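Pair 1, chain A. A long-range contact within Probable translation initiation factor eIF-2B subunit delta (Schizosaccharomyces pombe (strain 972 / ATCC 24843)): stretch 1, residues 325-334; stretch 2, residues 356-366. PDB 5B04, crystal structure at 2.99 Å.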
# COMPACT_ATOMS: atom_id res chain seq x y z
N MET A 325 21.85 15.00 -9.49
CA MET A 325 20.52 15.33 -8.98
C MET A 325 19.84 14.08 -8.45
O MET A 325 20.24 12.96 -8.78
CB MET A 325 19.66 15.98 -10.07
CG MET A 325 20.18 17.32 -10.57
SD MET A 325 20.50 18.48 -9.23
CE MET A 325 18.85 18.74 -8.61
N ILE A 326 18.81 14.27 -7.64
CA ILE A 326 18.11 13.15 -7.00
C ILE A 326 17.45 12.24 -8.03
O ILE A 326 17.13 11.08 -7.74
CB ILE A 326 17.05 13.67 -5.99
CG1 ILE A 326 16.60 12.54 -5.06
CG2 ILE A 326 15.87 14.30 -6.72
CD1 ILE A 326 15.70 13.01 -3.93
N SER A 327 17.26 12.75 -9.24
CA SER A 327 16.69 11.96 -10.33
C SER A 327 17.66 10.87 -10.79
O SER A 327 17.24 9.86 -11.35
CB SER A 327 16.32 12.86 -11.51
OG SER A 327 15.58 13.98 -11.08
N ALA A 328 18.94 11.09 -10.54
CA ALA A 328 19.98 10.16 -10.96
C ALA A 328 20.41 9.25 -9.82
O ALA A 328 21.50 8.69 -9.84
CB ALA A 328 21.18 10.91 -11.51
N LEU A 329 19.54 9.12 -8.82
CA LEU A 329 19.85 8.36 -7.62
C LEU A 329 20.16 6.89 -7.92
O LEU A 329 21.17 6.36 -7.48
CB LEU A 329 18.70 8.44 -6.61
CG LEU A 329 19.00 7.84 -5.24
CD1 LEU A 329 20.22 8.50 -4.63
CD2 LEU A 329 17.79 7.96 -4.33
N SER A 330 19.28 6.25 -8.69
CA SER A 330 19.44 4.85 -9.06
C SER A 330 20.78 4.59 -9.75
O SER A 330 21.45 3.60 -9.48
CB SER A 330 18.31 4.41 -9.98
OG SER A 330 18.47 3.06 -10.38
N TYR A 331 21.15 5.50 -10.64
CA TYR A 331 22.39 5.40 -11.39
C TYR A 331 23.61 5.47 -10.48
O TYR A 331 24.44 4.56 -10.46
CB TYR A 331 22.46 6.51 -12.45
CG TYR A 331 23.72 6.50 -13.29
CD1 TYR A 331 23.79 5.76 -14.46
CD2 TYR A 331 24.82 7.25 -12.91
CE1 TYR A 331 24.94 5.76 -15.23
CE2 TYR A 331 25.98 7.26 -13.68
CZ TYR A 331 26.03 6.51 -14.83
OH TYR A 331 27.17 6.51 -15.60
N ILE A 332 23.70 6.55 -9.72
CA ILE A 332 24.89 6.84 -8.92
C ILE A 332 25.01 5.92 -7.70
O ILE A 332 26.09 5.78 -7.13
CB ILE A 332 24.89 8.32 -8.46
CG1 ILE A 332 26.30 8.75 -8.04
CG2 ILE A 332 23.88 8.54 -7.34
CD1 ILE A 332 27.33 8.60 -9.14
N MET A 333 23.90 5.30 -7.30
CA MET A 333 23.88 4.46 -6.11
C MET A 333 24.78 3.23 -6.26
O MET A 333 25.30 2.70 -5.28
CB MET A 333 22.45 4.02 -5.78
CG MET A 333 22.31 3.22 -4.50
SD MET A 333 22.74 4.15 -3.02
CE MET A 333 21.46 5.40 -3.01
N GLN A 334 24.96 2.78 -7.50
CA GLN A 334 25.76 1.59 -7.78
C GLN A 334 27.24 1.80 -7.45
O GLN A 334 28.00 0.84 -7.38
CB GLN A 334 25.59 1.17 -9.24
CG GLN A 334 24.18 0.72 -9.59
CD GLN A 334 24.17 -0.39 -10.62
OE1 GLN A 334 24.81 -0.29 -11.67
NE2 GLN A 334 23.43 -1.46 -10.32
N ALA A 356 13.16 16.71 2.45
CA ALA A 356 12.10 16.09 1.64
C ALA A 356 12.49 14.84 0.84
O ALA A 356 11.65 13.98 0.61
CB ALA A 356 11.53 17.13 0.68
N GLY A 357 13.74 14.74 0.41
CA GLY A 357 14.15 13.64 -0.43
C GLY A 357 14.88 12.51 0.28
O GLY A 357 15.29 11.54 -0.35
N THR A 358 15.03 12.65 1.59
CA THR A 358 15.86 11.75 2.38
C THR A 358 15.38 10.29 2.37
O THR A 358 16.20 9.37 2.33
CB THR A 358 15.95 12.23 3.84
OG1 THR A 358 16.32 13.62 3.86
CG2 THR A 358 16.97 11.42 4.62
N SER A 359 14.07 10.09 2.39
CA SER A 359 13.51 8.74 2.37
C SER A 359 13.84 8.02 1.07
O SER A 359 14.09 6.81 1.07
CB SER A 359 12.00 8.77 2.57
OG SER A 359 11.39 9.59 1.58
N LEU A 360 13.83 8.76 -0.03
CA LEU A 360 14.18 8.20 -1.33
C LEU A 360 15.63 7.76 -1.35
O LEU A 360 15.97 6.72 -1.92
CB LEU A 360 13.91 9.21 -2.44
CG LEU A 360 12.45 9.39 -2.84
CD1 LEU A 360 12.29 10.55 -3.81
CD2 LEU A 360 11.90 8.11 -3.45
N ILE A 361 16.49 8.55 -0.70
CA ILE A 361 17.90 8.19 -0.55
C ILE A 361 18.03 6.87 0.20
O ILE A 361 18.74 5.97 -0.23
CB ILE A 361 18.68 9.28 0.21
CG1 ILE A 361 18.56 10.64 -0.49
CG2 ILE A 361 20.14 8.88 0.36
CD1 ILE A 361 19.28 10.71 -1.81
N SER A 362 17.31 6.77 1.31
CA SER A 362 17.38 5.59 2.17
C SER A 362 16.72 4.37 1.54
O SER A 362 17.16 3.24 1.75
CB SER A 362 16.73 5.89 3.52
OG SER A 362 17.23 7.10 4.07
N LEU A 363 15.67 4.60 0.76
CA LEU A 363 14.94 3.51 0.11
C LEU A 363 15.78 2.84 -0.97
O LEU A 363 15.96 1.62 -0.96
CB LEU A 363 13.63 4.02 -0.48
CG LEU A 363 12.78 2.97 -1.22
CD1 LEU A 363 12.54 1.75 -0.34
CD2 LEU A 363 11.47 3.57 -1.68
N LEU A 364 16.30 3.64 -1.90
CA LEU A 364 17.13 3.11 -2.98
C LEU A 364 18.46 2.60 -2.43
O LEU A 364 19.07 1.70 -3.00
CB LEU A 364 17.37 4.17 -4.06
CG LEU A 364 16.31 4.26 -5.16
CD1 LEU A 364 15.06 4.97 -4.66
CD2 LEU A 364 16.87 4.96 -6.39
N GLY A 365 18.91 3.20 -1.33
CA GLY A 365 20.11 2.75 -0.66
C GLY A 365 19.93 1.35 -0.11
O GLY A 365 20.83 0.51 -0.18
N HIS A 366 18.74 1.10 0.44
CA HIS A 366 18.39 -0.21 0.98
C HIS A 366 18.38 -1.26 -0.13
O HIS A 366 18.83 -2.39 0.06
CB HIS A 366 17.03 -0.16 1.67
CG HIS A 366 16.64 -1.44 2.33
ND1 HIS A 366 16.20 -2.54 1.62
CD2 HIS A 366 16.60 -1.80 3.64
CE1 HIS A 366 15.92 -3.52 2.46
NE2 HIS A 366 16.15 -3.10 3.69

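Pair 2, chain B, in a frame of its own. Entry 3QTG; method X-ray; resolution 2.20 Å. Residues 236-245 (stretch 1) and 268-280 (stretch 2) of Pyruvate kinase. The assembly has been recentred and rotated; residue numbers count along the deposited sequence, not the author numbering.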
# COMPACT_ATOMS: atom_id res chain seq x y z
N ALA B 236 -30.22 -15.31 12.80
CA ALA B 236 -28.89 -15.82 12.41
C ALA B 236 -27.99 -14.71 11.84
O ALA B 236 -26.80 -14.60 12.20
CB ALA B 236 -29.04 -16.97 11.41
N VAL B 237 -28.56 -13.88 10.97
CA VAL B 237 -27.84 -12.75 10.42
C VAL B 237 -27.43 -11.74 11.51
O VAL B 237 -26.34 -11.24 11.47
CB VAL B 237 -28.59 -12.09 9.20
CG1 VAL B 237 -27.83 -10.83 8.69
CG2 VAL B 237 -28.78 -13.11 8.08
N ASN B 238 -28.29 -11.46 12.49
CA ASN B 238 -27.89 -10.54 13.57
C ASN B 238 -26.84 -11.10 14.54
O ASN B 238 -26.19 -10.34 15.26
CB ASN B 238 -29.12 -10.03 14.34
CG ASN B 238 -30.16 -9.38 13.43
OD1 ASN B 238 -29.84 -8.68 12.45
ND2 ASN B 238 -31.42 -9.62 13.75
N ASN B 239 -26.67 -12.42 14.55
CA ASN B 239 -25.66 -13.13 15.37
C ASN B 239 -24.57 -13.81 14.49
O ASN B 239 -23.98 -14.83 14.86
CB ASN B 239 -26.36 -14.16 16.26
CG ASN B 239 -25.53 -14.56 17.48
OD1 ASN B 239 -24.78 -13.75 18.03
ND2 ASN B 239 -25.67 -15.80 17.91
N LEU B 240 -24.29 -13.20 13.34
CA LEU B 240 -23.41 -13.80 12.33
C LEU B 240 -21.96 -14.00 12.79
O LEU B 240 -21.40 -15.08 12.63
CB LEU B 240 -23.46 -12.99 11.03
CG LEU B 240 -22.92 -13.61 9.75
CD1 LEU B 240 -23.61 -14.93 9.44
CD2 LEU B 240 -23.13 -12.62 8.62
N GLU B 241 -21.37 -12.95 13.37
CA GLU B 241 -20.01 -12.99 13.93
C GLU B 241 -19.74 -14.26 14.75
O GLU B 241 -18.80 -15.02 14.46
CB GLU B 241 -19.74 -11.76 14.79
CG GLU B 241 -19.65 -10.45 14.00
CD GLU B 241 -18.33 -10.30 13.27
OE1 GLU B 241 -17.27 -10.52 13.90
OE2 GLU B 241 -18.34 -9.95 12.07
N GLU B 242 -20.58 -14.48 15.76
CA GLU B 242 -20.42 -15.61 16.68
C GLU B 242 -20.81 -16.94 16.06
O GLU B 242 -20.16 -17.96 16.32
CB GLU B 242 -21.21 -15.38 17.97
CG GLU B 242 -20.74 -14.12 18.74
CD GLU B 242 -19.37 -14.30 19.40
OE1 GLU B 242 -19.33 -14.81 20.55
OE2 GLU B 242 -18.33 -13.94 18.78
N LEU B 243 -21.86 -16.94 15.24
CA LEU B 243 -22.30 -18.16 14.58
C LEU B 243 -21.26 -18.68 13.58
O LEU B 243 -21.04 -19.88 13.48
CB LEU B 243 -23.64 -17.95 13.86
CG LEU B 243 -24.92 -18.17 14.66
CD1 LEU B 243 -26.11 -17.95 13.75
CD2 LEU B 243 -24.98 -19.56 15.25
N VAL B 244 -20.66 -17.76 12.82
CA VAL B 244 -19.63 -18.14 11.86
C VAL B 244 -18.47 -18.78 12.62
O VAL B 244 -18.04 -19.87 12.25
CB VAL B 244 -19.19 -16.94 10.98
CG1 VAL B 244 -17.87 -17.23 10.29
CG2 VAL B 244 -20.29 -16.62 9.95
N GLN B 245 -18.03 -18.14 13.70
CA GLN B 245 -16.86 -18.63 14.46
C GLN B 245 -17.04 -19.98 15.15
O GLN B 245 -16.05 -20.64 15.48
CB GLN B 245 -16.34 -17.56 15.42
CG GLN B 245 -15.82 -16.35 14.69
CD GLN B 245 -15.31 -15.27 15.62
OE1 GLN B 245 -14.19 -15.33 16.12
NE2 GLN B 245 -16.14 -14.25 15.86
N ILE B 268 -27.36 -8.10 -0.61
CA ILE B 268 -26.51 -7.55 0.44
C ILE B 268 -26.29 -8.53 1.63
O ILE B 268 -25.19 -8.61 2.17
CB ILE B 268 -26.98 -6.12 0.86
CG1 ILE B 268 -26.21 -5.06 0.06
CG2 ILE B 268 -26.80 -5.85 2.36
CD1 ILE B 268 -24.72 -5.45 -0.21
N VAL B 269 -27.33 -9.28 2.00
CA VAL B 269 -27.24 -10.24 3.09
C VAL B 269 -26.33 -11.42 2.69
O VAL B 269 -25.46 -11.81 3.45
CB VAL B 269 -28.66 -10.72 3.59
CG1 VAL B 269 -28.56 -11.91 4.50
CG2 VAL B 269 -29.39 -9.59 4.31
N GLN B 270 -26.52 -11.96 1.48
CA GLN B 270 -25.61 -12.96 0.92
C GLN B 270 -24.16 -12.48 0.96
O GLN B 270 -23.26 -13.19 1.40
CB GLN B 270 -25.99 -13.29 -0.53
CG GLN B 270 -25.02 -14.28 -1.18
CD GLN B 270 -25.47 -14.75 -2.57
OE1 GLN B 270 -26.67 -14.98 -2.81
NE2 GLN B 270 -24.52 -14.88 -3.48
N ARG B 271 -23.94 -11.25 0.49
CA ARG B 271 -22.59 -10.70 0.47
C ARG B 271 -22.02 -10.64 1.89
O ARG B 271 -20.89 -11.04 2.11
CB ARG B 271 -22.58 -9.33 -0.20
CG ARG B 271 -21.23 -8.76 -0.42
CD ARG B 271 -21.33 -7.30 -0.87
NE ARG B 271 -21.68 -7.17 -2.27
CZ ARG B 271 -21.66 -6.02 -2.94
NH1 ARG B 271 -21.30 -4.90 -2.33
NH2 ARG B 271 -21.98 -6.00 -4.23
N ARG B 272 -22.81 -10.16 2.84
CA ARG B 272 -22.34 -10.06 4.22
C ARG B 272 -22.01 -11.44 4.86
O ARG B 272 -21.02 -11.56 5.58
CB ARG B 272 -23.29 -9.22 5.10
CG ARG B 272 -23.07 -9.38 6.62
CD ARG B 272 -23.57 -8.17 7.46
NE ARG B 272 -25.02 -8.21 7.71
CZ ARG B 272 -25.95 -7.58 6.97
NH1 ARG B 272 -25.60 -6.86 5.91
NH2 ARG B 272 -27.24 -7.69 7.29
N ILE B 273 -22.82 -12.46 4.59
CA ILE B 273 -22.51 -13.81 5.08
C ILE B 273 -21.19 -14.35 4.50
O ILE B 273 -20.36 -14.93 5.22
CB ILE B 273 -23.65 -14.84 4.82
CG1 ILE B 273 -24.95 -14.45 5.56
CG2 ILE B 273 -23.17 -16.23 5.27
CD1 ILE B 273 -26.25 -14.97 4.94
N VAL B 274 -21.03 -14.16 3.18
CA VAL B 274 -19.83 -14.61 2.45
C VAL B 274 -18.57 -13.86 2.91
O VAL B 274 -17.57 -14.49 3.25
CB VAL B 274 -20.01 -14.50 0.92
CG1 VAL B 274 -18.70 -14.87 0.18
CG2 VAL B 274 -21.16 -15.40 0.43
N HIS B 275 -18.62 -12.53 2.96
CA HIS B 275 -17.53 -11.72 3.51
C HIS B 275 -17.12 -12.14 4.94
O HIS B 275 -15.95 -12.34 5.23
CB HIS B 275 -17.89 -10.23 3.43
CG HIS B 275 -17.80 -9.67 2.04
ND1 HIS B 275 -17.70 -10.46 0.91
CD2 HIS B 275 -17.78 -8.38 1.59
CE1 HIS B 275 -17.64 -9.69 -0.17
NE2 HIS B 275 -17.69 -8.43 0.22
N THR B 276 -18.10 -12.34 5.81
CA THR B 276 -17.83 -12.77 7.17
C THR B 276 -17.17 -14.15 7.27
O THR B 276 -16.22 -14.33 8.06
CB THR B 276 -19.10 -12.65 8.02
OG1 THR B 276 -19.54 -11.30 7.94
CG2 THR B 276 -18.84 -13.01 9.47
N SER B 277 -17.64 -15.10 6.47
CA SER B 277 -17.07 -16.45 6.49
C SER B 277 -15.63 -16.47 5.99
O SER B 277 -14.81 -17.15 6.58
CB SER B 277 -17.91 -17.46 5.67
OG SER B 277 -19.24 -17.50 6.13
N LEU B 278 -15.35 -15.75 4.90
CA LEU B 278 -14.01 -15.61 4.34
C LEU B 278 -13.06 -14.96 5.34
O LEU B 278 -11.97 -15.47 5.55
CB LEU B 278 -14.01 -14.87 2.99
CG LEU B 278 -14.65 -15.59 1.79
CD1 LEU B 278 -14.92 -14.65 0.64
CD2 LEU B 278 -13.74 -16.70 1.32
N LYS B 279 -13.50 -13.85 5.96
CA LYS B 279 -12.74 -13.18 7.03
C LYS B 279 -12.29 -14.13 8.15
O LYS B 279 -11.15 -14.03 8.62
CB LYS B 279 -13.58 -12.03 7.64
CG LYS B 279 -12.91 -11.27 8.83
CD LYS B 279 -13.68 -9.96 9.21
CE LYS B 279 -14.92 -10.26 10.06
NZ LYS B 279 -16.02 -9.20 10.16
N TYR B 280 -13.18 -15.02 8.57
CA TYR B 280 -12.91 -15.96 9.66
C TYR B 280 -12.39 -17.33 9.23
O TYR B 280 -12.21 -18.20 10.08
CB TYR B 280 -14.13 -16.11 10.59
CG TYR B 280 -14.37 -14.86 11.43
CD1 TYR B 280 -15.42 -14.01 11.15
CD2 TYR B 280 -13.51 -14.53 12.48
CE1 TYR B 280 -15.63 -12.86 11.90
CE2 TYR B 280 -13.70 -13.39 13.24
CZ TYR B 280 -14.76 -12.57 12.94
OH TYR B 280 -14.96 -11.44 13.68
O HOH W 1 -20.20 -9.66 10.01

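Two helices cross at a similar angle in both pairs, 49° in pair 1 and 51° in pair 2 between N-to-C directions, with closest axial approaches of 10.1 and 9.7 Å. The N, CA and C atoms of 14 central residues superpose with an RMSD of 0.4 Å. In each pair the first stretch turns into its helix just after the N-cap residue, A:Ala328 or B:Asn239, and three inward positions, A:Ile326/B:Val237, A:Leu329/B:Leu240 and A:Met333/B:Val244, direct their CA-to-CB bonds toward the second stretch.

At the first position, A:Ile326 sends CD1 to within 3.9 Å of A:Gly357 CA; a CB on this glycine would clash with that methyl. The shorter B:Val237 faces a real side chain at the matching position, its CG2 lying 3.8 Å from B:Val269 CG1. The next partner differs more sharply: A:Ile326 CD1 meets A:Leu360 CD1 at 4.2 Å, whereas B:Val237 CG1 lies 3.5 Å from NH2 of B:Arg272, a long side chain at the same backbone site.

A:Leu329 and B:Leu240 are the same residue in the same rotamer (t, p), with side-chain centres 0.5 Å apart. A:Leu329 CD1 packs on A:Ile361 CD1 at 3.7 Å, and its CD2 lies 3.3 Å from A:Leu360 O and 3.8 Å from A:Leu364 CD2. B:Leu240 CD2 touches B:Ile273 CG1 at 4.0 Å, B:Arg272 CG at 3.8 Å and B:Thr276 OG1 at 3.9 Å. Thus A:Ile361 and B:Ile273 each make an apolar contact with the leucine, and A:Leu364 is matched by B:Thr276, whose OG1 donates to B:Arg272 O (2.8 Å) within its own helix.

At the third position, the flexible A:Met333 reaches with CE to 3.8 Å from A:Gly365 N and 4.4 Å from A:Leu364 CB. Branched B:Val244 places CG2 3.9 Å from B:Thr276 CG2 and CG1 4.0 Å from B:Ser277 CA.

At the sideways-pointing match A:Ser330/B:Glu241, A:Ser330 CB rests 3.9 Å from A:Leu364 CD2, while water 1 donates to both B:Glu241 OE2 (2.8 Å) and OG1 of the matched B:Thr276 (2.7 Å). In pair 2 B:Glu241 also reaches beyond the matched positions: OE2 forms a salt bridge with B:Lys279 NZ (3.1 Å), and OE1 accepts a very short hydrogen bond from B:Tyr280 OH (2.5 Å).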